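Local coordinates for prefoldin beta subunit 1 (Thermococcus sp., PDB 2ZQM), which stabilizes a range of proteins as a molecular chaperone, apparently serving an ATP-independent, HSP70-like role in archaeal de novo protein folding, at residues 29-33 with 82-86; 46-51 with 68-72; 11-15 with 103-107. One frame throughout, in Å; residues are numbered along the deposited sequence. Where two conformers were deposited one is given.

Contact 1. Residues 29-33 with 82-86; sequences KQKVQ and LEVRL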
ATOM      1  N   LYS A  29       7.105  15.902  -3.705  1.00 15.54           N
ATOM      2  CA  LYS A  29       6.943  16.626  -4.953  1.00 18.63           C
ATOM      3  C   LYS A  29       6.479  15.686  -6.074  1.00 23.85           C
ATOM      4  O   LYS A  29       5.574  16.015  -6.854  1.00 18.42           O
ATOM      5  CB  LYS A  29       8.264  17.291  -5.354  1.00 17.27           C
ATOM      6  CG  LYS A  29       8.140  18.185  -6.589  1.00 26.32           C
ATOM      7  CD  LYS A  29       9.483  18.686  -7.097  1.00 27.38           C
ATOM      8  CE  LYS A  29      10.340  17.553  -7.629  1.00 32.32           C
ATOM      9  NZ  LYS A  29      11.585  18.084  -8.241  1.00 37.97           N
ATOM     10  N   GLN A  30       7.096  14.512  -6.149  1.00 19.69           N
ATOM     11  CA  GLN A  30       6.745  13.546  -7.181  1.00 19.50           C
ATOM     12  C   GLN A  30       5.328  12.996  -7.026  1.00 17.24           C
ATOM     13  O   GLN A  30       4.666  12.694  -8.015  1.00 18.37           O
ATOM     14  CB  GLN A  30       7.768  12.413  -7.195  1.00 21.85           C
ATOM     15  CG  GLN A  30       9.161  12.902  -7.516  1.00 22.88           C
ATOM     16  CD  GLN A  30      10.201  11.800  -7.502  1.00 35.52           C
ATOM     17  OE1 GLN A  30      10.060  10.797  -6.797  1.00 34.12           O
ATOM     18  NE2 GLN A  30      11.265  11.992  -8.267  1.00 27.91           N
ATOM     19  N   LYS A  31       4.855  12.852  -5.797  1.00 13.05           N
ATOM     20  CA  LYS A  31       3.496  12.384  -5.627  1.00 16.74           C
ATOM     21  C   LYS A  31       2.562  13.475  -6.175  1.00 20.96           C
ATOM     22  O   LYS A  31       1.622  13.196  -6.919  1.00 17.41           O
ATOM     23  CB  LYS A  31       3.189  12.110  -4.155  1.00 20.47           C
ATOM     24  CG  LYS A  31       1.778  11.578  -3.935  1.00 23.99           C
ATOM     25  CD  LYS A  31       1.519  11.189  -2.487  1.00 38.45           C
ATOM     26  CE  LYS A  31       0.094  10.661  -2.307  1.00 41.42           C
ATOM     27  NZ  LYS A  31      -0.178  10.189  -0.920  1.00 42.55           N
ATOM     28  N   VAL A  32       2.822  14.724  -5.807  1.00 17.97           N
ATOM     29  CA  VAL A  32       2.002  15.831  -6.302  1.00 16.07           C
ATOM     30  C   VAL A  32       2.053  15.913  -7.840  1.00 19.45           C
ATOM     31  O   VAL A  32       1.031  16.129  -8.490  1.00 19.92           O
ATOM     32  CB  VAL A  32       2.460  17.189  -5.693  1.00 17.43           C
ATOM     33  CG1 VAL A  32       1.805  18.344  -6.430  1.00 17.78           C
ATOM     34  CG2 VAL A  32       2.070  17.258  -4.211  1.00 14.90           C
ATOM     35  N   GLN A  33       3.244  15.733  -8.405  0.50 20.35           N
ATOM     36  CA  GLN A  33       3.425  15.792  -9.857  0.50 18.52           C
ATOM     37  C   GLN A  33       2.638  14.701 -10.576  0.50 17.75           C
ATOM     38  O   GLN A  33       2.095  14.929 -11.654  0.50 19.40           O
ATOM     39  CB  GLN A  33       4.908  15.660 -10.231  0.50 20.99           C
ATOM     40  CG  GLN A  33       5.777  16.863  -9.898  0.50 23.80           C
ATOM     41  CD  GLN A  33       7.236  16.662 -10.294  0.50 21.05           C
ATOM     42  OE1 GLN A  33       7.878  15.694  -9.878  0.50 13.64           O
ATOM     43  NE2 GLN A  33       7.766  17.584 -11.093  0.50 13.87           N
ATOM     44  N   LEU A  82      -3.156  21.667  -7.109  1.00 14.48           N
ATOM     45  CA  LEU A  82      -1.940  20.876  -7.195  1.00 12.04           C
ATOM     46  C   LEU A  82      -0.748  21.705  -7.655  1.00 11.23           C
ATOM     47  O   LEU A  82       0.378  21.482  -7.209  1.00 13.50           O
ATOM     48  CB  LEU A  82      -2.172  19.691  -8.141  1.00 12.75           C
ATOM     49  CG  LEU A  82      -3.079  18.604  -7.553  1.00 12.35           C
ATOM     50  CD1 LEU A  82      -3.565  17.649  -8.649  1.00 15.64           C
ATOM     51  CD2 LEU A  82      -2.314  17.853  -6.483  1.00 13.94           C
ATOM     52  N   GLU A  83      -0.974  22.652  -8.559  1.00 11.04           N
ATOM     53  CA  GLU A  83       0.132  23.485  -9.011  1.00 10.80           C
ATOM     54  C   GLU A  83       0.626  24.405  -7.895  1.00 15.43           C
ATOM     55  O   GLU A  83       1.823  24.668  -7.791  1.00 15.82           O
ATOM     56  CB  GLU A  83      -0.276  24.280 -10.252  1.00 16.99           C
ATOM     57  CG  GLU A  83      -0.488  23.330 -11.449  1.00 16.55           C
ATOM     58  CD  GLU A  83      -0.768  24.018 -12.767  1.00 28.90           C
ATOM     59  OE1 GLU A  83      -1.157  25.208 -12.772  1.00 29.31           O
ATOM     60  OE2 GLU A  83      -0.608  23.344 -13.810  1.00 22.05           O
ATOM     61  N   VAL A  84      -0.285  24.893  -7.058  1.00 13.14           N
ATOM     62  CA  VAL A  84       0.132  25.749  -5.948  1.00 12.18           C
ATOM     63  C   VAL A  84       0.986  24.890  -5.004  1.00 15.52           C
ATOM     64  O   VAL A  84       2.022  25.333  -4.502  1.00 15.34           O
ATOM     65  CB  VAL A  84      -1.075  26.294  -5.138  1.00 13.07           C
ATOM     66  CG1 VAL A  84      -0.582  26.929  -3.826  1.00 14.45           C
ATOM     67  CG2 VAL A  84      -1.823  27.351  -5.944  1.00 11.88           C
ATOM     68  N   ARG A  85       0.546  23.657  -4.771  1.00 10.81           N
ATOM     69  CA  ARG A  85       1.266  22.759  -3.877  1.00 16.62           C
ATOM     70  C   ARG A  85       2.608  22.379  -4.461  1.00 16.74           C
ATOM     71  O   ARG A  85       3.602  22.318  -3.755  1.00 15.27           O
ATOM     72  CB  ARG A  85       0.446  21.496  -3.612  1.00 18.48           C
ATOM     73  CG  ARG A  85      -0.809  21.734  -2.782  1.00 17.94           C
ATOM     74  CD  ARG A  85      -1.531  20.427  -2.534  1.00 11.02           C
ATOM     75  NE  ARG A  85      -0.648  19.469  -1.875  1.00 17.21           N
ATOM     76  CZ  ARG A  85      -0.825  18.153  -1.926  1.00 26.41           C
ATOM     77  NH1 ARG A  85      -1.855  17.654  -2.604  1.00 24.70           N
ATOM     78  NH2 ARG A  85       0.033  17.340  -1.321  1.00 24.27           N
ATOM     79  N   LEU A  86       2.630  22.131  -5.766  1.00 14.29           N
ATOM     80  CA  LEU A  86       3.858  21.754  -6.438  1.00 15.37           C
ATOM     81  C   LEU A  86       4.891  22.874  -6.315  1.00 18.79           C
ATOM     82  O   LEU A  86       6.052  22.621  -6.011  1.00 16.27           O
ATOM     83  CB  LEU A  86       3.581  21.453  -7.918  1.00 15.43           C
ATOM     84  CG  LEU A  86       4.823  21.092  -8.742  1.00 22.63           C
ATOM     85  CD1 LEU A  86       5.442  19.847  -8.147  1.00 19.89           C
ATOM     86  CD2 LEU A  86       4.448  20.871 -10.216  1.00 20.15           C
TER
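Helical segments 29-33 and 82-86 run 9.6 Å apart at their closest approach, with 160° between their N-to-C directions. Such a shallow, nearly antiparallel crossing (signed angle -160°) fits the left-handed antiparallel coiled coil that makes up the long arm of a prefoldin subunit, here near the middle of the chain. The backbones come nearest at Lys29 and Leu86, whose CA atoms are 6.2 Å apart.

The packing is knobs-into-holes in both directions. Val32 enters a hole bounded by Leu82, Arg85, Leu86 and Leu89. Its CG1 sits 3.9 Å from CB of Leu86 and 4.1 Å from CD2 of Leu82. Leu86 returns the favour by filling the hole formed by Lys29, Val32, Gln33 and Leu36, its CD1 lying 3.5 Å from both CG of Lys29 and CG of Gln33. Only the aliphatic part of Lys29 joins this seam; NZ turns away to form a salt bridge with Glu93 further along helix 68-111. No hydrogen bond crosses between the segments, which meet mainly by van der Waals packing. Arg85 flanks the seam, with Val32 CG2 over one face of its guanidinium, 3.5 Å from NH2.

Contact 2. Residues 46-51 with 68-72; sequences IESLPD and KDKAV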
ATOM      1  N   ILE A  46     -11.907  15.165 -20.846  1.00 14.73           N
ATOM      2  CA  ILE A  46     -13.265  15.657 -20.663  1.00 15.06           C
ATOM      3  C   ILE A  46     -13.516  16.852 -21.584  1.00 17.49           C
ATOM      4  O   ILE A  46     -14.608  17.019 -22.119  1.00 17.37           O
ATOM      5  CB  ILE A  46     -13.533  16.060 -19.183  1.00 12.67           C
ATOM      6  CG1 ILE A  46     -13.461  14.809 -18.291  1.00 16.06           C
ATOM      7  CG2 ILE A  46     -14.893  16.766 -19.050  1.00 14.00           C
ATOM      8  CD1 ILE A  46     -14.476  13.731 -18.637  1.00 18.30           C
ATOM      9  N   GLU A  47     -12.508  17.683 -21.779  1.00 16.61           N
ATOM     10  CA  GLU A  47     -12.704  18.837 -22.633  1.00 19.63           C
ATOM     11  C   GLU A  47     -12.958  18.452 -24.087  1.00 23.35           C
ATOM     12  O   GLU A  47     -13.581  19.216 -24.827  1.00 22.85           O
ATOM     13  CB  GLU A  47     -11.513  19.781 -22.521  1.00 23.14           C
ATOM     14  CG  GLU A  47     -11.495  20.494 -21.176  1.00 28.47           C
ATOM     15  CD  GLU A  47     -10.473  21.597 -21.107  1.00 33.51           C
ATOM     16  OE1 GLU A  47      -9.390  21.431 -21.696  1.00 38.61           O
ATOM     17  OE2 GLU A  47     -10.746  22.622 -20.453  1.00 31.86           O
ATOM     18  N   SER A  48     -12.506  17.266 -24.489  1.00 19.57           N
ATOM     19  CA  SER A  48     -12.713  16.825 -25.869  1.00 19.91           C
ATOM     20  C   SER A  48     -14.126  16.306 -26.134  1.00 22.30           C
ATOM     21  O   SER A  48     -14.489  16.055 -27.284  1.00 24.19           O
ATOM     22  CB  SER A  48     -11.681  15.753 -26.260  1.00 22.91           C
ATOM     23  OG  SER A  48     -11.981  14.496 -25.676  1.00 28.37           O
ATOM     24  N   LEU A  49     -14.930  16.146 -25.083  1.00 17.74           N
ATOM     25  CA  LEU A  49     -16.304  15.662 -25.233  1.00 20.45           C
ATOM     26  C   LEU A  49     -17.264  16.704 -25.815  1.00 26.28           C
ATOM     27  O   LEU A  49     -17.055  17.912 -25.656  1.00 23.50           O
ATOM     28  CB  LEU A  49     -16.864  15.238 -23.877  1.00 23.69           C
ATOM     29  CG  LEU A  49     -16.149  14.132 -23.104  1.00 23.05           C
ATOM     30  CD1 LEU A  49     -16.803  13.980 -21.752  1.00 26.80           C
ATOM     31  CD2 LEU A  49     -16.211  12.835 -23.883  1.00 26.23           C
ATOM     32  N   PRO A  50     -18.336  16.251 -26.494  1.00 23.01           N
ATOM     33  CA  PRO A  50     -19.277  17.228 -27.043  1.00 24.58           C
ATOM     34  C   PRO A  50     -19.947  17.892 -25.846  1.00 28.65           C
ATOM     35  O   PRO A  50     -20.119  17.257 -24.803  1.00 26.85           O
ATOM     36  CB  PRO A  50     -20.230  16.368 -27.880  1.00 26.04           C
ATOM     37  CG  PRO A  50     -20.156  15.025 -27.246  1.00 29.08           C
ATOM     38  CD  PRO A  50     -18.688  14.885 -26.920  1.00 27.87           C
ATOM     39  N   ASP A  51     -20.308  19.164 -25.986  1.00 28.61           N
ATOM     40  CA  ASP A  51     -20.918  19.917 -24.888  1.00 34.45           C
ATOM     41  C   ASP A  51     -22.134  19.264 -24.229  1.00 32.09           C
ATOM     42  O   ASP A  51     -22.402  19.486 -23.043  1.00 34.27           O
ATOM     43  CB  ASP A  51     -21.288  21.327 -25.363  1.00 42.26           C
ATOM     44  CG  ASP A  51     -21.776  22.224 -24.225  1.00 52.28           C
ATOM     45  OD1 ASP A  51     -21.023  22.421 -23.243  1.00 54.72           O
ATOM     46  OD2 ASP A  51     -22.913  22.737 -24.314  1.00 56.55           O
ATOM     47  N   LYS A  68     -20.752  18.369 -18.397  1.00 13.36           N
ATOM     48  CA  LYS A  68     -19.409  18.575 -18.894  1.00 15.01           C
ATOM     49  C   LYS A  68     -18.782  19.814 -18.279  1.00 17.29           C
ATOM     50  O   LYS A  68     -17.658  19.753 -17.776  1.00 14.03           O
ATOM     51  CB  LYS A  68     -19.387  18.716 -20.413  1.00 16.30           C
ATOM     52  CG  LYS A  68     -17.992  19.016 -20.946  1.00 20.18           C
ATOM     53  CD  LYS A  68     -17.977  19.268 -22.453  1.00 21.54           C
ATOM     54  CE  LYS A  68     -16.580  19.656 -22.919  1.00 22.37           C
ATOM     55  NZ  LYS A  68     -16.523  20.055 -24.359  1.00 20.03           N
ATOM     56  N   ASP A  69     -19.500  20.936 -18.306  1.00 18.06           N
ATOM     57  CA  ASP A  69     -18.948  22.180 -17.754  1.00 20.98           C
ATOM     58  C   ASP A  69     -18.601  22.095 -16.272  1.00 18.80           C
ATOM     59  O   ASP A  69     -17.585  22.637 -15.832  1.00 18.54           O
ATOM     60  CB  ASP A  69     -19.909  23.354 -18.001  1.00 20.28           C
ATOM     61  CG  ASP A  69     -19.776  23.926 -19.401  1.00 27.76           C
ATOM     62  OD1 ASP A  69     -19.105  23.293 -20.248  1.00 24.73           O
ATOM     63  OD2 ASP A  69     -20.349  25.004 -19.653  1.00 29.59           O
ATOM     64  N   LYS A  70     -19.429  21.418 -15.492  1.00 13.63           N
ATOM     65  CA  LYS A  70     -19.139  21.304 -14.073  1.00 10.66           C
ATOM     66  C   LYS A  70     -17.918  20.426 -13.801  1.00 13.99           C
ATOM     67  O   LYS A  70     -17.101  20.723 -12.924  1.00 15.42           O
ATOM     68  CB  LYS A  70     -20.364  20.766 -13.345  1.00 20.46           C
ATOM     69  CG  LYS A  70     -21.531  21.730 -13.392  1.00 24.58           C
ATOM     70  CD  LYS A  70     -22.809  21.081 -12.878  1.00 30.18           C
ATOM     71  CE  LYS A  70     -23.979  22.051 -12.944  1.00 33.91           C
ATOM     72  NZ  LYS A  70     -25.275  21.367 -12.667  1.00 41.07           N
ATOM     73  N   ALA A  71     -17.783  19.339 -14.548  1.00 15.69           N
ATOM     74  CA  ALA A  71     -16.641  18.454 -14.349  1.00 13.06           C
ATOM     75  C   ALA A  71     -15.346  19.158 -14.745  1.00 12.73           C
ATOM     76  O   ALA A  71     -14.312  19.003 -14.088  1.00 12.41           O
ATOM     77  CB  ALA A  71     -16.827  17.191 -15.165  1.00 11.83           C
ATOM     78  N   VAL A  72     -15.406  19.919 -15.830  1.00 12.97           N
ATOM     79  CA  VAL A  72     -14.248  20.666 -16.315  1.00 15.23           C
ATOM     80  C   VAL A  72     -13.828  21.665 -15.230  1.00 12.95           C
ATOM     81  O   VAL A  72     -12.664  21.742 -14.872  1.00 12.45           O
ATOM     82  CB  VAL A  72     -14.605  21.414 -17.629  1.00 17.66           C
ATOM     83  CG1 VAL A  72     -13.554  22.505 -17.959  1.00 13.92           C
ATOM     84  CG2 VAL A  72     -14.669  20.405 -18.774  1.00 17.00           C
TER
HETATM   85  O   HOH W   1     -22.615  17.718 -20.479  1.00 25.26           O
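Lys68, the first residue of helix 68-111, reaches over the chain that leaves helix 6-47 and donates two hydrogen bonds to backbone carbonyls: NZ to Leu49 O at 2.6 Å and NZ to Glu47 O at 3.1 Å. All four of its chi angles are trans, so the side chain is fully extended and delivers its ammonium into the bend of 47-49. Within that bend Leu49 N bonds back to Ile46 O at 3.1 Å. The other end of the same lysine is tied by water. One ordered molecule donates to Asp51 O (3.1 Å) and accepts from Lys68 N (2.9 Å), using a backbone NH at the start of the helix.

Along its length the aliphatic chain of Lys68 packs on the turn: CD lies 3.9 Å from CA of Asp51, and CE lies 3.4 Å from Ile46 O. Beside it Asp51 OD1 and Asp69 OD1 stand 3.7 Å apart, two like charges close together at the exposed surface. On the helical side the contact turns apolar, Ile46 CG2 meeting Val72 CG2 at 3.7 Å and Ala71 CB at 4.4 Å. Next to this patch a carboxylate lies beside a methyl, Glu47 OE2 being 3.8 Å from Val72 CG1.

A second subunit, another copy of this protein, extends this packing with its Leu62 on Ile46 and Ala71 and its Val64 on Leu49. This is the neck of the prefoldin fold, where the coiled coil opens into the beta hairpin of strands 55-59 and 62-66, the part through which prefoldin subunits assemble.

Contact 3. Residues 11-15 with 103-107; sequences MLGQL and LTAQI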
ATOM      1  N   MET A  11      29.140  18.806  10.717  1.00 14.03           N
ATOM      2  CA  MET A  11      28.668  19.270   9.427  1.00 12.68           C
ATOM      3  C   MET A  11      28.355  18.060   8.550  1.00 14.54           C
ATOM      4  O   MET A  11      27.366  18.047   7.819  1.00 13.02           O
ATOM      5  CB  MET A  11      29.748  20.116   8.754  1.00 14.43           C
ATOM      6  CG  MET A  11      30.243  21.289   9.584  1.00 21.94           C
ATOM      7  SD  MET A  11      31.571  22.163   8.692  1.00 27.65           S
ATOM      8  CE  MET A  11      30.613  23.406   7.923  1.00 29.73           C
ATOM      9  N   LEU A  12      29.207  17.045   8.608  1.00 13.11           N
ATOM     10  CA  LEU A  12      28.968  15.850   7.796  1.00 15.49           C
ATOM     11  C   LEU A  12      27.651  15.184   8.202  1.00 16.84           C
ATOM     12  O   LEU A  12      26.907  14.678   7.353  1.00 17.95           O
ATOM     13  CB  LEU A  12      30.141  14.873   7.937  1.00 14.57           C
ATOM     14  CG  LEU A  12      31.383  15.377   7.184  1.00 17.65           C
ATOM     15  CD1 LEU A  12      32.630  14.628   7.636  1.00 18.57           C
ATOM     16  CD2 LEU A  12      31.157  15.214   5.689  1.00 19.63           C
ATOM     17  N   GLY A  13      27.363  15.198   9.501  1.00 17.26           N
ATOM     18  CA  GLY A  13      26.132  14.603   9.994  1.00 15.04           C
ATOM     19  C   GLY A  13      24.943  15.414   9.521  1.00 16.90           C
ATOM     20  O   GLY A  13      23.942  14.851   9.088  1.00 15.22           O
ATOM     21  N   GLN A  14      25.049  16.738   9.583  1.00 13.44           N
ATOM     22  CA  GLN A  14      23.943  17.586   9.151  1.00 13.20           C
ATOM     23  C   GLN A  14      23.747  17.446   7.646  1.00 14.97           C
ATOM     24  O   GLN A  14      22.618  17.490   7.165  1.00 14.78           O
ATOM     25  CB  GLN A  14      24.206  19.051   9.537  1.00 15.98           C
ATOM     26  CG  GLN A  14      23.059  20.031   9.187  1.00 23.09           C
ATOM     27  CD  GLN A  14      21.725  19.676   9.856  1.00 23.61           C
ATOM     28  OE1 GLN A  14      21.689  19.294  11.025  1.00 27.56           O
ATOM     29  NE2 GLN A  14      20.623  19.820   9.115  1.00 20.96           N
ATOM     30  N   LEU A  15      24.839  17.253   6.905  1.00 15.31           N
ATOM     31  CA  LEU A  15      24.745  17.105   5.455  1.00 15.37           C
ATOM     32  C   LEU A  15      23.878  15.878   5.162  1.00 19.88           C
ATOM     33  O   LEU A  15      22.995  15.915   4.308  1.00 19.48           O
ATOM     34  CB  LEU A  15      26.138  16.947   4.837  1.00 16.51           C
ATOM     35  CG  LEU A  15      26.224  16.870   3.308  1.00 17.80           C
ATOM     36  CD1 LEU A  15      26.085  18.253   2.703  1.00 14.71           C
ATOM     37  CD2 LEU A  15      27.570  16.282   2.914  1.00 19.96           C
ATOM     38  N   LEU A 103      26.808  23.817   2.488  1.00 20.42           N
ATOM     39  CA  LEU A 103      27.435  23.017   3.532  1.00 15.58           C
ATOM     40  C   LEU A 103      28.543  22.137   2.945  1.00 16.17           C
ATOM     41  O   LEU A 103      29.569  21.903   3.586  1.00 16.41           O
ATOM     42  CB  LEU A 103      26.389  22.158   4.257  1.00 18.16           C
ATOM     43  CG  LEU A 103      26.880  21.339   5.458  1.00 17.44           C
ATOM     44  CD1 LEU A 103      27.591  22.224   6.477  1.00 17.63           C
ATOM     45  CD2 LEU A 103      25.676  20.645   6.099  1.00 18.85           C
ATOM     46  N   THR A 104      28.348  21.647   1.728  1.00 19.08           N
ATOM     47  CA  THR A 104      29.372  20.827   1.094  1.00 19.55           C
ATOM     48  C   THR A 104      30.631  21.671   0.884  1.00 20.48           C
ATOM     49  O   THR A 104      31.751  21.196   1.075  1.00 23.90           O
ATOM     50  CB  THR A 104      28.893  20.286  -0.263  1.00 26.23           C
ATOM     51  OG1 THR A 104      27.808  19.373  -0.052  1.00 22.89           O
ATOM     52  CG2 THR A 104      30.026  19.552  -0.981  1.00 28.32           C
ATOM     53  N   ALA A 105      30.438  22.927   0.501  1.00 21.14           N
ATOM     54  CA  ALA A 105      31.559  23.830   0.266  1.00 20.09           C
ATOM     55  C   ALA A 105      32.302  24.123   1.564  1.00 21.86           C
ATOM     56  O   ALA A 105      33.533  24.201   1.576  1.00 21.97           O
ATOM     57  CB  ALA A 105      31.065  25.116  -0.357  1.00 20.10           C
ATOM     58  N   GLN A 106      31.563  24.274   2.660  1.00 19.49           N
ATOM     59  CA  GLN A 106      32.193  24.557   3.946  1.00 23.22           C
ATOM     60  C   GLN A 106      33.025  23.370   4.412  1.00 20.50           C
ATOM     61  O   GLN A 106      34.123  23.539   4.941  1.00 17.91           O
ATOM     62  CB  GLN A 106      31.146  24.890   5.004  1.00 24.60           C
ATOM     63  CG  GLN A 106      30.243  26.037   4.625  1.00 35.58           C
ATOM     64  CD  GLN A 106      29.146  26.265   5.642  1.00 42.42           C
ATOM     65  OE1 GLN A 106      28.062  26.733   5.300  1.00 51.14           O
ATOM     66  NE2 GLN A 106      29.423  25.945   6.903  1.00 46.16           N
ATOM     67  N   ILE A 107      32.501  22.166   4.227  1.00 17.39           N
ATOM     68  CA  ILE A 107      33.236  20.969   4.623  1.00 17.58           C
ATOM     69  C   ILE A 107      34.534  20.856   3.810  1.00 22.82           C
ATOM     70  O   ILE A 107      35.601  20.585   4.360  1.00 20.56           O
ATOM     71  CB  ILE A 107      32.397  19.686   4.393  1.00 19.65           C
ATOM     72  CG1 ILE A 107      31.221  19.647   5.377  1.00 13.10           C
ATOM     73  CG2 ILE A 107      33.282  18.441   4.565  1.00 19.32           C
ATOM     74  CD1 ILE A 107      30.087  18.695   4.948  1.00 19.79           C
TER
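Two apolar faces interlock here, and both helices supply bumps: Leu103 and Ile107, one turn apart, from one, Met11 and Leu15 from the other. Leu103 is a knob in the hole formed by Met11, Gln14, Leu15 and Tyr18. Its CD2 goes in deep enough to reach the opposite backbone, 3.5 Å from Met11 O and 3.6 Å from Leu15 N, and it also lies 3.9 Å from Leu15 CB. Ile107 fills the next hole, bounded by Val8, Met11, Leu12 and Leu15. There its CG1 touches Met11 CB at 3.7 Å, while its CD1 lies 3.7 Å from Leu12 CD2 and 4.0 Å from Leu15 CD2.

In return Met11 wedges in among Leu103, Gln106 and Ile107, its CE 3.6 Å from Leu103 CD1 and a tight 3.0 Å from Gln106 NE2. Leu15 pushes in among Leu103, Thr104 and Ile107, its CD1 3.4 Å from Thr104 OG1. This matching of knobs and holes suits segment axes 10.0 Å apart at 156° (signed -156°), the geometry of a left-handed antiparallel coiled coil. CA pairs Met11-Ile107 and Leu15-Leu103, both 6.8 Å apart, set the register.

No hydrogen bond joins the segments, and the Thr104 hydroxyl is bonded to Leu100 O in its own helix. Cohesion therefore rests on shape and on 384 Å² of buried surface. No other chain of the assembly touches these segments, and partly exposed apolar side chains remain here, consistent with the distal ends of the arms through which prefoldins are known to hold unfolded clients.

All three contacts bring the two long helices together; contacts 1 and 3 lie within the coiled coil, contact 2 where helix 6-47 gives way to the turn toward the hairpin. Contact 1 lies 4 Å from the chain centre; contacts 2 and 3 lie on opposite sides of it, centres 52 Å and nearest atoms about 41 Å apart. Contact 1 is 24 Å from contact 2 and 29 Å from contact 3, centre to centre, its nearest atoms about 12 Å and 17 Å from theirs, so none touches another. Only contact 2 has hydrogen bonds between its segments, and it alone meets another subunit, consistent with assembly at the hairpin end and an arm that projects away from it.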